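Local coordinates for protein pantothenate synthetase (Francisella tularensis subsp. tularensis, PDB 3N8H) that probably catalyses the ATP-dependent condensation of pantoate with beta-alanine to pantothenate, through a pantoyl-adenylate intermediate, as a homodimer, at residues Phe13-Asn18 with Gln140-Pro144; Arg180-Pro186 with Ala202-Tyr206. All blocks are in the same frame, centred on the assembly; numbering follows the deposited sequence.

Contact 1: Phe13-Asn18 with Gln140-Pro144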
loop_
_atom_site.group_PDB
_atom_site.type_symbol
_atom_site.label_atom_id
_atom_site.label_comp_id
_atom_site.label_asym_id
_atom_site.label_seq_id
_atom_site.Cartn_x
_atom_site.Cartn_y
_atom_site.Cartn_z
ATOM N N PHE A 13 -8.053 17.115 -11.168
ATOM C CA PHE A 13 -8.521 16.930 -9.811
ATOM C C PHE A 13 -7.629 17.611 -8.764
ATOM O O PHE A 13 -8.132 18.187 -7.791
ATOM C CB PHE A 13 -8.697 15.464 -9.439
ATOM C CG PHE A 13 -9.229 15.296 -8.057
ATOM C CD1 PHE A 13 -10.572 15.523 -7.798
ATOM C CD2 PHE A 13 -8.382 15.010 -6.999
ATOM C CE1 PHE A 13 -11.067 15.415 -6.512
ATOM C CE2 PHE A 13 -8.870 14.916 -5.714
ATOM C CZ PHE A 13 -10.221 15.119 -5.469
ATOM N N HIS A 14 -6.315 17.538 -8.948
ATOM C CA HIS A 14 -5.406 18.230 -8.036
ATOM C C HIS A 14 -5.728 19.705 -8.007
ATOM O O HIS A 14 -5.739 20.324 -6.943
ATOM C CB HIS A 14 -3.956 18.027 -8.434
ATOM C CG HIS A 14 -3.434 16.664 -8.116
ATOM N ND1 HIS A 14 -3.716 16.019 -6.930
ATOM C CD2 HIS A 14 -2.637 15.827 -8.820
ATOM C CE1 HIS A 14 -3.122 14.839 -6.922
ATOM N NE2 HIS A 14 -2.461 14.697 -8.056
ATOM N N SER A 15 -6.006 20.256 -9.184
ATOM C CA SER A 15 -6.369 21.656 -9.310
ATOM C C SER A 15 -7.460 21.995 -8.319
ATOM O O SER A 15 -7.258 22.785 -7.399
ATOM C CB SER A 15 -6.849 21.974 -10.728
ATOM O OG SER A 15 -5.796 21.854 -11.673
ATOM N N ILE A 16 -8.622 21.381 -8.497
ATOM C CA ILE A 16 -9.758 21.726 -7.661
ATOM C C ILE A 16 -9.512 21.392 -6.178
ATOM O O ILE A 16 -9.853 22.189 -5.288
ATOM C CB ILE A 16 -11.070 21.113 -8.202
ATOM C CG1 ILE A 16 -12.251 21.525 -7.322
ATOM C CG2 ILE A 16 -10.957 19.609 -8.340
ATOM C CD1 ILE A 16 -12.476 23.039 -7.259
ATOM N N ARG A 17 -8.896 20.236 -5.921
ATOM C CA ARG A 17 -8.630 19.803 -4.553
ATOM C C ARG A 17 -7.745 20.812 -3.824
ATOM O O ARG A 17 -7.999 21.163 -2.668
ATOM C CB ARG A 17 -7.961 18.426 -4.548
ATOM C CG ARG A 17 -7.674 17.865 -3.162
ATOM C CD ARG A 17 -8.944 17.806 -2.342
ATOM N NE ARG A 17 -8.695 17.444 -0.954
ATOM C CZ ARG A 17 -8.218 18.284 -0.032
ATOM N NH1 ARG A 17 -8.040 17.866 1.213
ATOM N NH2 ARG A 17 -7.907 19.536 -0.353
ATOM N N ASN A 18 -6.706 21.278 -4.506
ATOM C CA ASN A 18 -5.729 22.159 -3.874
ATOM C C ASN A 18 -6.256 23.573 -3.673
ATOM O O ASN A 18 -5.635 24.384 -2.986
ATOM C CB ASN A 18 -4.412 22.160 -4.651
ATOM C CG ASN A 18 -3.694 20.824 -4.572
ATOM O OD1 ASN A 18 -3.989 19.999 -3.704
ATOM N ND2 ASN A 18 -2.748 20.604 -5.478
ATOM N N GLN A 140 -5.527 8.729 -1.307
ATOM C CA GLN A 140 -4.279 9.488 -1.384
ATOM C C GLN A 140 -4.503 10.668 -2.319
ATOM O O GLN A 140 -3.948 11.744 -2.143
ATOM C CB GLN A 140 -3.154 8.599 -1.894
ATOM C CG GLN A 140 -2.635 7.545 -0.875
ATOM C CD GLN A 140 -1.889 8.200 0.296
ATOM O OE1 GLN A 140 -2.484 8.512 1.335
ATOM N NE2 GLN A 140 -0.589 8.431 0.117
ATOM N N ILE A 141 -5.367 10.460 -3.298
ATOM C CA ILE A 141 -5.711 11.503 -4.248
ATOM C C ILE A 141 -6.681 12.493 -3.600
ATOM O O ILE A 141 -6.462 13.687 -3.659
ATOM C CB ILE A 141 -6.339 10.901 -5.546
ATOM C CG1 ILE A 141 -5.301 10.042 -6.285
ATOM C CG2 ILE A 141 -6.857 12.016 -6.455
ATOM C CD1 ILE A 141 -5.935 9.061 -7.320
ATOM N N THR A 142 -7.743 11.998 -2.963
ATOM C CA THR A 142 -8.827 12.878 -2.531
ATOM C C THR A 142 -8.592 13.517 -1.153
ATOM O O THR A 142 -9.126 14.578 -0.872
ATOM C CB THR A 142 -10.156 12.131 -2.495
ATOM O OG1 THR A 142 -10.007 10.974 -1.663
ATOM C CG2 THR A 142 -10.549 11.680 -3.909
ATOM N N LYS A 143 -7.824 12.839 -0.308
ATOM C CA LYS A 143 -7.505 13.314 1.046
ATOM C C LYS A 143 -8.720 13.929 1.721
ATOM O O LYS A 143 -8.726 15.112 2.052
ATOM C CB LYS A 143 -6.327 14.290 1.023
ATOM C CG LYS A 143 -5.018 13.639 0.609
ATOM C CD LYS A 143 -3.940 14.668 0.268
ATOM C CE LYS A 143 -4.334 15.520 -0.933
ATOM N NZ LYS A 143 -3.160 16.232 -1.514
ATOM N N PRO A 144 -9.770 13.122 1.905
ATOM C CA PRO A 144 -11.002 13.628 2.491
ATOM C C PRO A 144 -10.938 13.583 4.005
ATOM O O PRO A 144 -10.108 12.875 4.579
ATOM C CB PRO A 144 -12.053 12.625 1.991
ATOM C CG PRO A 144 -11.276 11.330 1.910
ATOM C CD PRO A 144 -9.904 11.731 1.436
#
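This contact lies in the Rossmann-like alpha/beta domain of the HUP clan, which carries the parallel sheet. Helix 10-18 meets the C-terminal end of helix 127-142 and the turn that leads into strand 146-150. The closest CA atoms are those of Arg17 and Thr142, 7.2 Å apart.

The polar part is a pair of hydrogen bonds from Arg17 to carbonyls at the C-terminal end of helix 127-142. That helix ends at Thr142. Lys143 then takes positive phi (41°) and turns the chain out of the helix, so two successive carbonyls are presented to the guanidinium of Arg17. They lie at its edge, close to its plane. Arg17 NE donates to Thr142 O at 2.9 Å. The hydroxyl of Thr142 is turned back to its own helix, where it bonds to the carbonyl of Leu138.

The apolar part is built on Phe13, one helical turn before Arg17. Its buried ring lies against Ile141 and Thr142. CD2 of Phe13 is 3.4 Å from CG2 of Ile141, and CZ of Phe13 is 3.8 Å from CG2 of Thr142. The ring edge also meets a carbonyl, with CE2 of Phe13 3.4 Å from Ile141 O. Phe93 packs on Phe13, and Phe168 of the second subunit packs on Ile141.

The second arginine bond is nearly straight: Arg17 NH1 donates to Lys143 O at 3.0 Å, with an N-H...O angle of 177°.

Contact 2: Arg180-Pro186 with Ala202-Tyr206; sequences RQPSGLP and ANKIY
A type I beta turn, Gln181 to Gly184, packs on helix 196-210 beside the C-terminal three-stranded antiparallel sheet. Gly184 N bonds to Gln181 O at 2.7 Å, and Gln181 N to Leu185 O at 2.8 Å. Pro182 (-53/-32) and Ser183 (-69/-22) fill the turn's corners. Gly184 has phi 112°; a CB there would jam against the preceding carbonyl and crowd Tyr206. Leu185 (-51/120) and Pro186 (-57/141) then take polyproline II-like angles. The loop leads to the nucleotide site, with the side chain of Pro186 about 5 Å from bound AMP and predicted ATP-binding Leu187 to Arg190 next. The nearest CA pairs are Ser183 with Asn203 (5.7 Å) and Gly184 with Tyr206 (5.8 Å).

Residues 202-206 are helical. Ala202 points its CB toward the loop, 3.6 Å from CD2 of Leu185, whose rotamer is t, p. Asn203 has chi1 m; its OD1 accepts a 2.8 Å hydrogen bond from OG of Ser183 (chi1 p). OG of Ser183 also weakly accepts from Leu185 N at 3.3 Å. Ile205 packs on Phe245 and Ile247 of strand 240-247.

Tyr206 (chi1 -83°, chi2 -98°) has the most surface covered by the loop. Tyr206 CB is 3.5 Å from Ser183 O. Leu185 CA makes a CH-pi contact 3.8 Å from the centroid of the Tyr206 ring, 4° off its normal. Leu185 CD1 is 3.8 Å from Tyr206 CE2. Tyr206 OH bonds to Asp254 of strand 250-257, which also forms a salt bridge with Arg180. Arg180 NH1 donates to Gly184 O at 2.9 Å. At the loop's end, Pro186 CD is 3.2 Å from Tyr206 OH.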
loop_
_atom_site.group_PDB
_atom_site.type_symbol
_atom_site.label_atom_id
_atom_site.label_comp_id
_atom_site.label_asym_id
_atom_site.label_seq_id
_atom_site.Cartn_x
_atom_site.Cartn_y
_atom_site.Cartn_z
ATOM N N ARG A 180 -32.789 -1.087 0.546
ATOM C CA ARG A 180 -33.448 -2.284 0.036
ATOM C C ARG A 180 -34.704 -1.977 -0.800
ATOM O O ARG A 180 -35.394 -0.959 -0.570
ATOM C CB ARG A 180 -33.809 -3.204 1.221
ATOM C CG ARG A 180 -32.594 -3.659 2.043
ATOM C CD ARG A 180 -32.917 -4.581 3.237
ATOM N NE ARG A 180 -31.677 -4.932 3.951
ATOM C CZ ARG A 180 -30.838 -5.890 3.558
ATOM N NH1 ARG A 180 -31.133 -6.623 2.476
ATOM N NH2 ARG A 180 -29.718 -6.137 4.245
ATOM N N GLN A 181 -34.989 -2.858 -1.771
ATOM C CA GLN A 181 -36.314 -2.952 -2.405
ATOM C C GLN A 181 -37.397 -3.371 -1.409
ATOM O O GLN A 181 -37.103 -3.979 -0.377
ATOM C CB GLN A 181 -36.322 -4.010 -3.518
ATOM C CG GLN A 181 -35.420 -3.734 -4.670
ATOM C CD GLN A 181 -35.855 -2.506 -5.473
ATOM O OE1 GLN A 181 -36.866 -1.876 -5.163
ATOM N NE2 GLN A 181 -35.088 -2.169 -6.514
ATOM N N PRO A 182 -38.675 -3.121 -1.750
ATOM C CA PRO A 182 -39.713 -3.505 -0.803
ATOM C C PRO A 182 -39.635 -4.978 -0.337
ATOM O O PRO A 182 -39.967 -5.279 0.814
ATOM C CB PRO A 182 -41.006 -3.198 -1.567
ATOM C CG PRO A 182 -40.633 -1.993 -2.400
ATOM C CD PRO A 182 -39.191 -2.230 -2.812
ATOM N N SER A 183 -39.170 -5.868 -1.216
ATOM C CA SER A 183 -39.042 -7.292 -0.898
ATOM C C SER A 183 -37.942 -7.553 0.124
ATOM O O SER A 183 -37.943 -8.580 0.785
ATOM C CB SER A 183 -38.755 -8.111 -2.175
ATOM O OG SER A 183 -37.490 -7.764 -2.720
ATOM N N GLY A 184 -36.997 -6.618 0.243
ATOM C CA GLY A 184 -35.820 -6.811 1.075
ATOM C C GLY A 184 -34.535 -6.919 0.257
ATOM O O GLY A 184 -33.452 -6.704 0.778
ATOM N N LEU A 185 -34.658 -7.269 -1.023
ATOM C CA LEU A 185 -33.515 -7.298 -1.935
ATOM C C LEU A 185 -32.702 -5.999 -1.908
ATOM O O LEU A 185 -33.225 -4.928 -2.229
ATOM C CB LEU A 185 -34.015 -7.582 -3.370
ATOM C CG LEU A 185 -33.012 -7.636 -4.521
ATOM C CD1 LEU A 185 -32.057 -8.825 -4.355
ATOM C CD2 LEU A 185 -33.753 -7.705 -5.851
ATOM N N PRO A 186 -31.416 -6.098 -1.541
ATOM C CA PRO A 186 -30.520 -4.951 -1.522
ATOM C C PRO A 186 -30.450 -4.288 -2.891
ATOM O O PRO A 186 -30.432 -4.968 -3.922
ATOM C CB PRO A 186 -29.148 -5.573 -1.230
ATOM C CG PRO A 186 -29.412 -6.873 -0.652
ATOM C CD PRO A 186 -30.725 -7.349 -1.176
ATOM N N ALA A 202 -35.268 -13.101 -7.642
ATOM C CA ALA A 202 -34.630 -12.357 -6.568
ATOM C C ALA A 202 -35.639 -12.085 -5.452
ATOM O O ALA A 202 -35.341 -12.314 -4.279
ATOM C CB ALA A 202 -34.014 -11.061 -7.094
ATOM N N ASN A 203 -36.837 -11.620 -5.814
ATOM C CA ASN A 203 -37.885 -11.335 -4.817
ATOM C C ASN A 203 -38.339 -12.575 -4.029
ATOM O O ASN A 203 -38.558 -12.499 -2.818
ATOM C CB ASN A 203 -39.093 -10.631 -5.455
ATOM C CG ASN A 203 -38.778 -9.198 -5.920
ATOM O OD1 ASN A 203 -37.917 -8.502 -5.356
ATOM N ND2 ASN A 203 -39.494 -8.753 -6.950
ATOM N N LYS A 204 -38.481 -13.708 -4.710
ATOM C CA LYS A 204 -38.775 -14.973 -4.041
ATOM C C LYS A 204 -37.709 -15.362 -3.008
ATOM O O LYS A 204 -38.034 -15.847 -1.935
ATOM C CB LYS A 204 -38.960 -16.114 -5.048
ATOM C CG LYS A 204 -40.289 -16.088 -5.786
ATOM C CD LYS A 204 -40.424 -17.254 -6.769
ATOM C CE LYS A 204 -39.432 -17.133 -7.922
ATOM N NZ LYS A 204 -39.720 -18.092 -9.018
ATOM N N ILE A 205 -36.445 -15.179 -3.352
ATOM C CA ILE A 205 -35.369 -15.434 -2.408
ATOM C C ILE A 205 -35.603 -14.632 -1.114
ATOM O O ILE A 205 -35.456 -15.161 -0.005
ATOM C CB ILE A 205 -33.986 -15.058 -3.001
ATOM C CG1 ILE A 205 -33.583 -16.024 -4.121
ATOM C CG2 ILE A 205 -32.903 -15.017 -1.901
ATOM C CD1 ILE A 205 -32.277 -15.633 -4.817
ATOM N N TYR A 206 -35.961 -13.354 -1.260
ATOM C CA TYR A 206 -36.128 -12.491 -0.099
ATOM C C TYR A 206 -37.448 -12.701 0.654
ATOM O O TYR A 206 -37.567 -12.333 1.829
ATOM C CB TYR A 206 -35.846 -11.031 -0.447
ATOM C CG TYR A 206 -34.371 -10.805 -0.390
ATOM C CD1 TYR A 206 -33.772 -10.246 0.735
ATOM C CD2 TYR A 206 -33.553 -11.251 -1.421
ATOM C CE1 TYR A 206 -32.392 -10.091 0.803
ATOM C CE2 TYR A 206 -32.186 -11.111 -1.356
ATOM C CZ TYR A 206 -31.614 -10.531 -0.242
ATOM O OH TYR A 206 -30.256 -10.408 -0.205
#

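How the contacts relate
Contact 1 and contact 2 lie on opposite sides of the chain's centre. Their centres are 38 Å apart, and their nearest atoms about 25 Å, so they do not touch. Along the chain they come in series. Contact 1 belongs to the parallel-sheet domain; contact 2 lies beside the antiparallel sheet. The bound AMP relates to them unequally. Contact 1 is away from the annotated sites, and the side chain of Thr142 is about 13 Å from the bound AMP. The side chain of Pro186 in contact 2 is about 5 Å from AMP, about 4 Å from that of Lys152 and about 11 Å from the bound proline.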